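Local coordinates for START domain-containing protein 10 (Homo sapiens, PDB 6SER), which transfers phosphatidylcholine and phosphatidylethanolamine between membranes, preferring lipids with a palmitoyl or stearoyl sn-1 chain and an unsaturated sn-2 chain, at residues Y91-F103 and A112-P124. Numbering follows the deposited sequence.
Sequences YRKKWDSNVIETF and ADVGYYSWRCPKP. With PO4 (phosphate ion), chain B.
F103 and Y116 form an antiparallel hydrogen-bonded pair: Y116 N donates to F103 O at 2.8 Å, and F103 N returns to Y116 O at 3.1 Å. Further along, S118 N is hydrogen-bonded to E101 O, and a second hydrogen bond runs from I100 N to S118 O (2.7 Å). R120 N meets N98 O beyond them. Because V99 pairs with W119 but T102 with Y117, the register slips by one residue, which defines a beta bulge around the corner at I100.

The polar cluster centres on D96, just past helix 89-95. Its OD2 takes the Y117 hydroxyl at 2.7 Å on the syn side and the salt-bridging NH1 of R92 on the anti side, both tilted from the carboxylate plane; OD2 itself lies in the R92 guanidinium plane. OD1 accepts N98 N, closing an Asx turn. With CG of Y117 anti to the backbone N (chi1 177°), the ring extends to D96, while V99 CG2 packs on its CE1 at 3.6 Å.

V99, T102, Y117 and W119 share one sheet face; F103 and Y116 occupy the other, their ring planes 26° apart and centroids separated by 5.2 Å, giving little overlap. Y116 CB sits over the F103 ring face, 4.0 Å from its centroid, and the Y116 hydroxyl is hydrogen-bonded to D129 on strand 127-139. Separately, where the paired strands end, I100 CD1 lies over one face of the R120 guanidinium.

Together these contacts build the bulged beta hairpin 99-109/112-119 of the START fold, tied back through Y117 and D96 to R92 of helix 89-95.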
loop_
_atom_site.group_PDB
_atom_site.type_symbol
_atom_site.label_atom_id
_atom_site.label_comp_id
_atom_site.label_asym_id
_atom_site.label_seq_id
_atom_site.Cartn_x
_atom_site.Cartn_y
_atom_site.Cartn_z
ATOM N N TYR A 91 -6.040 -11.643 6.428
ATOM C CA TYR A 91 -5.441 -12.501 5.408
ATOM C C TYR A 91 -3.966 -12.187 5.143
ATOM O O TYR A 91 -3.241 -13.079 4.698
ATOM C CB TYR A 91 -6.233 -12.357 4.108
ATOM C CG TYR A 91 -5.911 -13.359 3.025
ATOM C CD1 TYR A 91 -5.943 -14.724 3.282
ATOM C CD2 TYR A 91 -5.620 -12.940 1.725
ATOM C CE1 TYR A 91 -5.677 -15.650 2.276
ATOM C CE2 TYR A 91 -5.354 -13.857 0.715
ATOM C CZ TYR A 91 -5.383 -15.203 0.995
ATOM O OH TYR A 91 -5.115 -16.106 -0.003
ATOM N N ARG A 92 -3.511 -10.951 5.399
ATOM C CA ARG A 92 -2.117 -10.588 5.135
ATOM C C ARG A 92 -1.154 -11.578 5.765
ATOM O O ARG A 92 -0.180 -11.998 5.135
ATOM C CB ARG A 92 -1.811 -9.179 5.650
ATOM C CG ARG A 92 -1.815 -8.085 4.588
ATOM C CD ARG A 92 -0.465 -7.928 3.858
ATOM N NE ARG A 92 -0.589 -6.948 2.776
ATOM C CZ ARG A 92 0.425 -6.397 2.111
ATOM N NH1 ARG A 92 1.679 -6.712 2.406
ATOM N NH2 ARG A 92 0.179 -5.515 1.149
ATOM N N LYS A 93 -1.406 -11.969 7.009
ATOM C CA LYS A 93 -0.493 -12.898 7.665
ATOM C C LYS A 93 -0.517 -14.285 7.046
ATOM O O LYS A 93 0.401 -15.067 7.289
ATOM C CB LYS A 93 -0.816 -12.998 9.146
ATOM C CG LYS A 93 -0.275 -11.841 9.942
ATOM C CD LYS A 93 -0.768 -11.915 11.369
ATOM C CE LYS A 93 -0.208 -10.776 12.175
ATOM N NZ LYS A 93 -0.719 -10.792 13.566
ATOM N N LYS A 94 -1.539 -14.610 6.257
ATOM C CA LYS A 94 -1.569 -15.918 5.619
ATOM C C LYS A 94 -0.571 -16.002 4.467
ATOM O O LYS A 94 0.141 -17.006 4.343
ATOM C CB LYS A 94 -2.990 -16.240 5.139
ATOM C CG LYS A 94 -3.162 -17.628 4.527
ATOM C CD LYS A 94 -3.039 -18.755 5.556
ATOM C CE LYS A 94 -3.167 -20.128 4.883
ATOM N NZ LYS A 94 -3.073 -21.262 5.849
ATOM N N TRP A 95 -0.483 -14.959 3.629
ATOM C CA TRP A 95 0.345 -15.003 2.427
ATOM C C TRP A 95 1.551 -14.064 2.423
ATOM O O TRP A 95 2.406 -14.208 1.544
ATOM C CB TRP A 95 -0.495 -14.690 1.177
ATOM C CG TRP A 95 -1.090 -13.307 1.178
ATOM C CD1 TRP A 95 -2.282 -12.929 1.730
ATOM C CD2 TRP A 95 -0.526 -12.121 0.596
ATOM N NE1 TRP A 95 -2.495 -11.585 1.529
ATOM C CE2 TRP A 95 -1.430 -11.065 0.843
ATOM C CE3 TRP A 95 0.653 -11.850 -0.107
ATOM C CZ2 TRP A 95 -1.193 -9.764 0.414
ATOM C CZ3 TRP A 95 0.887 -10.555 -0.533
ATOM C CH2 TRP A 95 -0.034 -9.529 -0.276
ATOM N N ASP A 96 1.639 -13.106 3.342
ATOM C CA ASP A 96 2.753 -12.155 3.383
ATOM C C ASP A 96 3.811 -12.730 4.319
ATOM O O ASP A 96 3.623 -12.765 5.539
ATOM C CB ASP A 96 2.264 -10.778 3.838
ATOM C CG ASP A 96 3.385 -9.730 3.955
ATOM O OD1 ASP A 96 4.571 -10.086 4.123
ATOM O OD2 ASP A 96 3.058 -8.519 3.917
ATOM N N SER A 97 4.923 -13.186 3.745
ATOM C CA SER A 97 5.946 -13.860 4.535
ATOM C C SER A 97 6.813 -12.905 5.346
ATOM O O SER A 97 7.588 -13.370 6.186
ATOM C CB SER A 97 6.828 -14.705 3.617
ATOM O OG SER A 97 7.198 -13.957 2.476
ATOM N N ASN A 98 6.692 -11.594 5.138
ATOM C CA ASN A 98 7.491 -10.631 5.884
ATOM C C ASN A 98 6.768 -9.989 7.068
ATOM O O ASN A 98 7.438 -9.542 8.006
ATOM C CB ASN A 98 7.987 -9.528 4.943
ATOM C CG ASN A 98 9.096 -10.004 4.035
ATOM O OD1 ASN A 98 9.677 -11.068 4.255
ATOM N ND2 ASN A 98 9.394 -9.223 3.006
ATOM N N VAL A 99 5.435 -9.941 7.064
ATOM C CA VAL A 99 4.707 -9.170 8.066
ATOM C C VAL A 99 4.905 -9.769 9.457
ATOM O O VAL A 99 4.883 -10.995 9.644
ATOM C CB VAL A 99 3.213 -9.089 7.698
ATOM C CG1 VAL A 99 2.603 -10.487 7.586
ATOM C CG2 VAL A 99 2.448 -8.246 8.728
ATOM N N ILE A 100 5.116 -8.900 10.445
ATOM C CA ILE A 100 5.191 -9.314 11.842
ATOM C C ILE A 100 3.809 -9.130 12.449
ATOM O O ILE A 100 3.176 -10.080 12.921
ATOM C CB ILE A 100 6.220 -8.495 12.644
ATOM C CG1 ILE A 100 7.574 -8.429 11.942
ATOM C CG2 ILE A 100 6.372 -9.069 14.054
ATOM C CD1 ILE A 100 8.255 -9.746 11.851
ATOM N N GLU A 101 3.344 -7.890 12.415
ATOM C CA GLU A 101 2.113 -7.446 13.042
ATOM C C GLU A 101 1.443 -6.489 12.069
ATOM O O GLU A 101 2.127 -5.666 11.452
ATOM C CB GLU A 101 2.429 -6.738 14.366
ATOM C CG GLU A 101 1.501 -7.047 15.496
ATOM C CD GLU A 101 2.048 -6.560 16.826
ATOM O OE1 GLU A 101 3.195 -6.046 16.855
ATOM O OE2 GLU A 101 1.329 -6.695 17.842
ATOM N N THR A 102 0.125 -6.604 11.902
ATOM C CA THR A 102 -0.600 -5.593 11.137
ATOM C C THR A 102 -2.044 -5.553 11.616
ATOM O O THR A 102 -2.672 -6.599 11.790
ATOM C CB THR A 102 -0.531 -5.852 9.618
ATOM O OG1 THR A 102 -1.211 -4.799 8.921
ATOM C CG2 THR A 102 -1.178 -7.202 9.238
ATOM N N PHE A 103 -2.562 -4.346 11.825
ATOM C CA PHE A 103 -3.924 -4.170 12.319
ATOM C C PHE A 103 -4.312 -2.716 12.144
ATOM O O PHE A 103 -3.452 -1.833 12.126
ATOM C CB PHE A 103 -4.043 -4.565 13.796
ATOM C CG PHE A 103 -3.023 -3.906 14.680
ATOM C CD1 PHE A 103 -3.257 -2.653 15.230
ATOM C CD2 PHE A 103 -1.815 -4.542 14.956
ATOM C CE1 PHE A 103 -2.299 -2.042 16.047
ATOM C CE2 PHE A 103 -0.862 -3.951 15.773
ATOM C CZ PHE A 103 -1.103 -2.695 16.320
ATOM N N ALA A 112 -11.885 5.932 5.319
ATOM C CA ALA A 112 -10.507 6.290 5.664
ATOM C C ALA A 112 -10.210 5.855 7.089
ATOM O O ALA A 112 -11.009 6.121 7.987
ATOM C CB ALA A 112 -10.252 7.793 5.526
ATOM N N ASP A 113 -9.067 5.202 7.298
ATOM C CA ASP A 113 -8.700 4.783 8.640
ATOM C C ASP A 113 -7.192 4.924 8.836
ATOM O O ASP A 113 -6.461 5.389 7.956
ATOM C CB ASP A 113 -9.207 3.360 8.930
ATOM C CG ASP A 113 -8.588 2.306 8.042
ATOM O OD1 ASP A 113 -7.616 2.604 7.324
ATOM O OD2 ASP A 113 -9.087 1.159 8.064
ATOM N N VAL A 114 -6.744 4.536 10.024
ATOM C CA VAL A 114 -5.345 4.583 10.423
ATOM C C VAL A 114 -4.952 3.189 10.887
ATOM O O VAL A 114 -5.686 2.556 11.654
ATOM C CB VAL A 114 -5.100 5.621 11.538
ATOM C CG1 VAL A 114 -3.593 5.760 11.823
ATOM C CG2 VAL A 114 -5.702 6.955 11.153
ATOM N N GLY A 115 -3.781 2.721 10.443
ATOM C CA GLY A 115 -3.368 1.361 10.715
ATOM C C GLY A 115 -1.872 1.227 10.892
ATOM O O GLY A 115 -1.093 2.172 10.691
ATOM N N TYR A 116 -1.480 0.005 11.267
ATOM C CA TYR A 116 -0.137 -0.330 11.695
ATOM C C TYR A 116 0.341 -1.539 10.917
ATOM O O TYR A 116 -0.431 -2.465 10.664
ATOM C CB TYR A 116 -0.096 -0.651 13.195
ATOM C CG TYR A 116 1.277 -1.033 13.672
ATOM C CD1 TYR A 116 2.210 -0.054 14.017
ATOM C CD2 TYR A 116 1.650 -2.360 13.777
ATOM C CE1 TYR A 116 3.470 -0.383 14.450
ATOM C CE2 TYR A 116 2.902 -2.696 14.220
ATOM C CZ TYR A 116 3.815 -1.701 14.546
ATOM O OH TYR A 116 5.077 -2.028 14.975
ATOM N N TYR A 117 1.626 -1.537 10.558
ATOM C CA TYR A 117 2.208 -2.655 9.812
ATOM C C TYR A 117 3.692 -2.784 10.139
ATOM O O TYR A 117 4.444 -1.816 9.972
ATOM C CB TYR A 117 1.999 -2.448 8.313
ATOM C CG TYR A 117 2.627 -3.515 7.436
ATOM C CD1 TYR A 117 1.902 -4.638 7.049
ATOM C CD2 TYR A 117 3.938 -3.384 6.970
ATOM C CE1 TYR A 117 2.460 -5.607 6.230
ATOM C CE2 TYR A 117 4.504 -4.355 6.153
ATOM C CZ TYR A 117 3.759 -5.466 5.791
ATOM O OH TYR A 117 4.313 -6.440 4.989
ATOM N N SER A 118 4.113 -3.982 10.558
ATOM C CA SER A 118 5.494 -4.338 10.874
ATOM C C SER A 118 5.985 -5.427 9.936
ATOM O O SER A 118 5.233 -6.343 9.591
ATOM C CB SER A 118 5.636 -4.902 12.291
ATOM O OG SER A 118 5.151 -4.029 13.270
ATOM N N TRP A 119 7.271 -5.379 9.584
ATOM C CA TRP A 119 7.821 -6.451 8.767
ATOM C C TRP A 119 9.290 -6.672 9.096
ATOM O O TRP A 119 9.968 -5.787 9.627
ATOM C CB TRP A 119 7.611 -6.183 7.268
ATOM C CG TRP A 119 8.442 -5.112 6.613
ATOM C CD1 TRP A 119 9.525 -5.315 5.812
ATOM C CD2 TRP A 119 8.232 -3.684 6.643
ATOM N NE1 TRP A 119 10.016 -4.112 5.361
ATOM C CE2 TRP A 119 9.240 -3.097 5.848
ATOM C CE3 TRP A 119 7.297 -2.851 7.264
ATOM C CZ2 TRP A 119 9.338 -1.720 5.657
ATOM C CZ3 TRP A 119 7.397 -1.479 7.070
ATOM C CH2 TRP A 119 8.412 -0.927 6.277
ATOM N N ARG A 120 9.769 -7.873 8.799
ATOM C CA ARG A 120 11.131 -8.216 9.165
ATOM C C ARG A 120 12.077 -7.965 7.996
ATOM O O ARG A 120 11.680 -7.958 6.829
ATOM C CB ARG A 120 11.218 -9.667 9.643
ATOM C CG ARG A 120 10.567 -10.664 8.723
ATOM C CD ARG A 120 10.643 -12.070 9.307
ATOM N NE ARG A 120 9.650 -12.275 10.352
ATOM C CZ ARG A 120 8.424 -12.741 10.133
ATOM N NH1 ARG A 120 8.042 -13.056 8.900
ATOM N NH2 ARG A 120 7.582 -12.887 11.147
ATOM N N CYS A 121 13.269 -7.579 8.356
ATOM C CA CYS A 121 14.339 -7.335 7.384
ATOM C C CYS A 121 15.495 -8.265 7.710
ATOM O O CYS A 121 15.616 -8.663 8.806
ATOM C CB CYS A 121 14.736 -5.875 7.431
ATOM S SG CYS A 121 13.388 -4.741 7.087
ATOM N N PRO A 122 16.329 -8.638 6.735
ATOM C CA PRO A 122 17.463 -9.506 6.974
ATOM C C PRO A 122 18.394 -8.961 8.059
ATOM O O PRO A 122 18.752 -7.873 7.987
ATOM C CB PRO A 122 18.142 -9.604 5.619
ATOM C CG PRO A 122 17.570 -8.509 4.797
ATOM C CD PRO A 122 16.217 -8.234 5.373
ATOM N N LYS A 123 18.741 -9.862 8.962
ATOM C CA LYS A 123 19.470 -9.782 10.251
ATOM C C LYS A 123 20.558 -8.760 10.523
ATOM O O LYS A 123 20.861 -8.694 11.689
ATOM C CB LYS A 123 19.800 -11.101 10.913
ATOM C CG LYS A 123 18.558 -11.911 11.204
ATOM C CD LYS A 123 17.613 -11.178 12.097
ATOM C CE LYS A 123 18.087 -11.019 13.522
ATOM N NZ LYS A 123 17.086 -10.437 14.446
ATOM N N PRO A 124 21.317 -8.117 9.630
ATOM C CA PRO A 124 22.069 -6.992 10.115
ATOM C C PRO A 124 21.019 -5.871 10.277
ATOM O O PRO A 124 21.066 -5.156 11.186
ATOM C CB PRO A 124 23.160 -6.756 9.083
ATOM C CG PRO A 124 22.913 -7.778 8.036
ATOM C CD PRO A 124 21.628 -8.524 8.303
HETATM P P PO4 B . -5.706 -20.578 8.826
HETATM O O1 PO4 B . -5.495 -19.227 8.430
HETATM O O2 PO4 B . -4.612 -21.036 9.562
HETATM O O3 PO4 B . -5.861 -21.353 7.676
HETATM O O4 PO4 B . -6.868 -20.680 9.642
HETATM O O HOH W 1 5.714 -5.030 15.604
#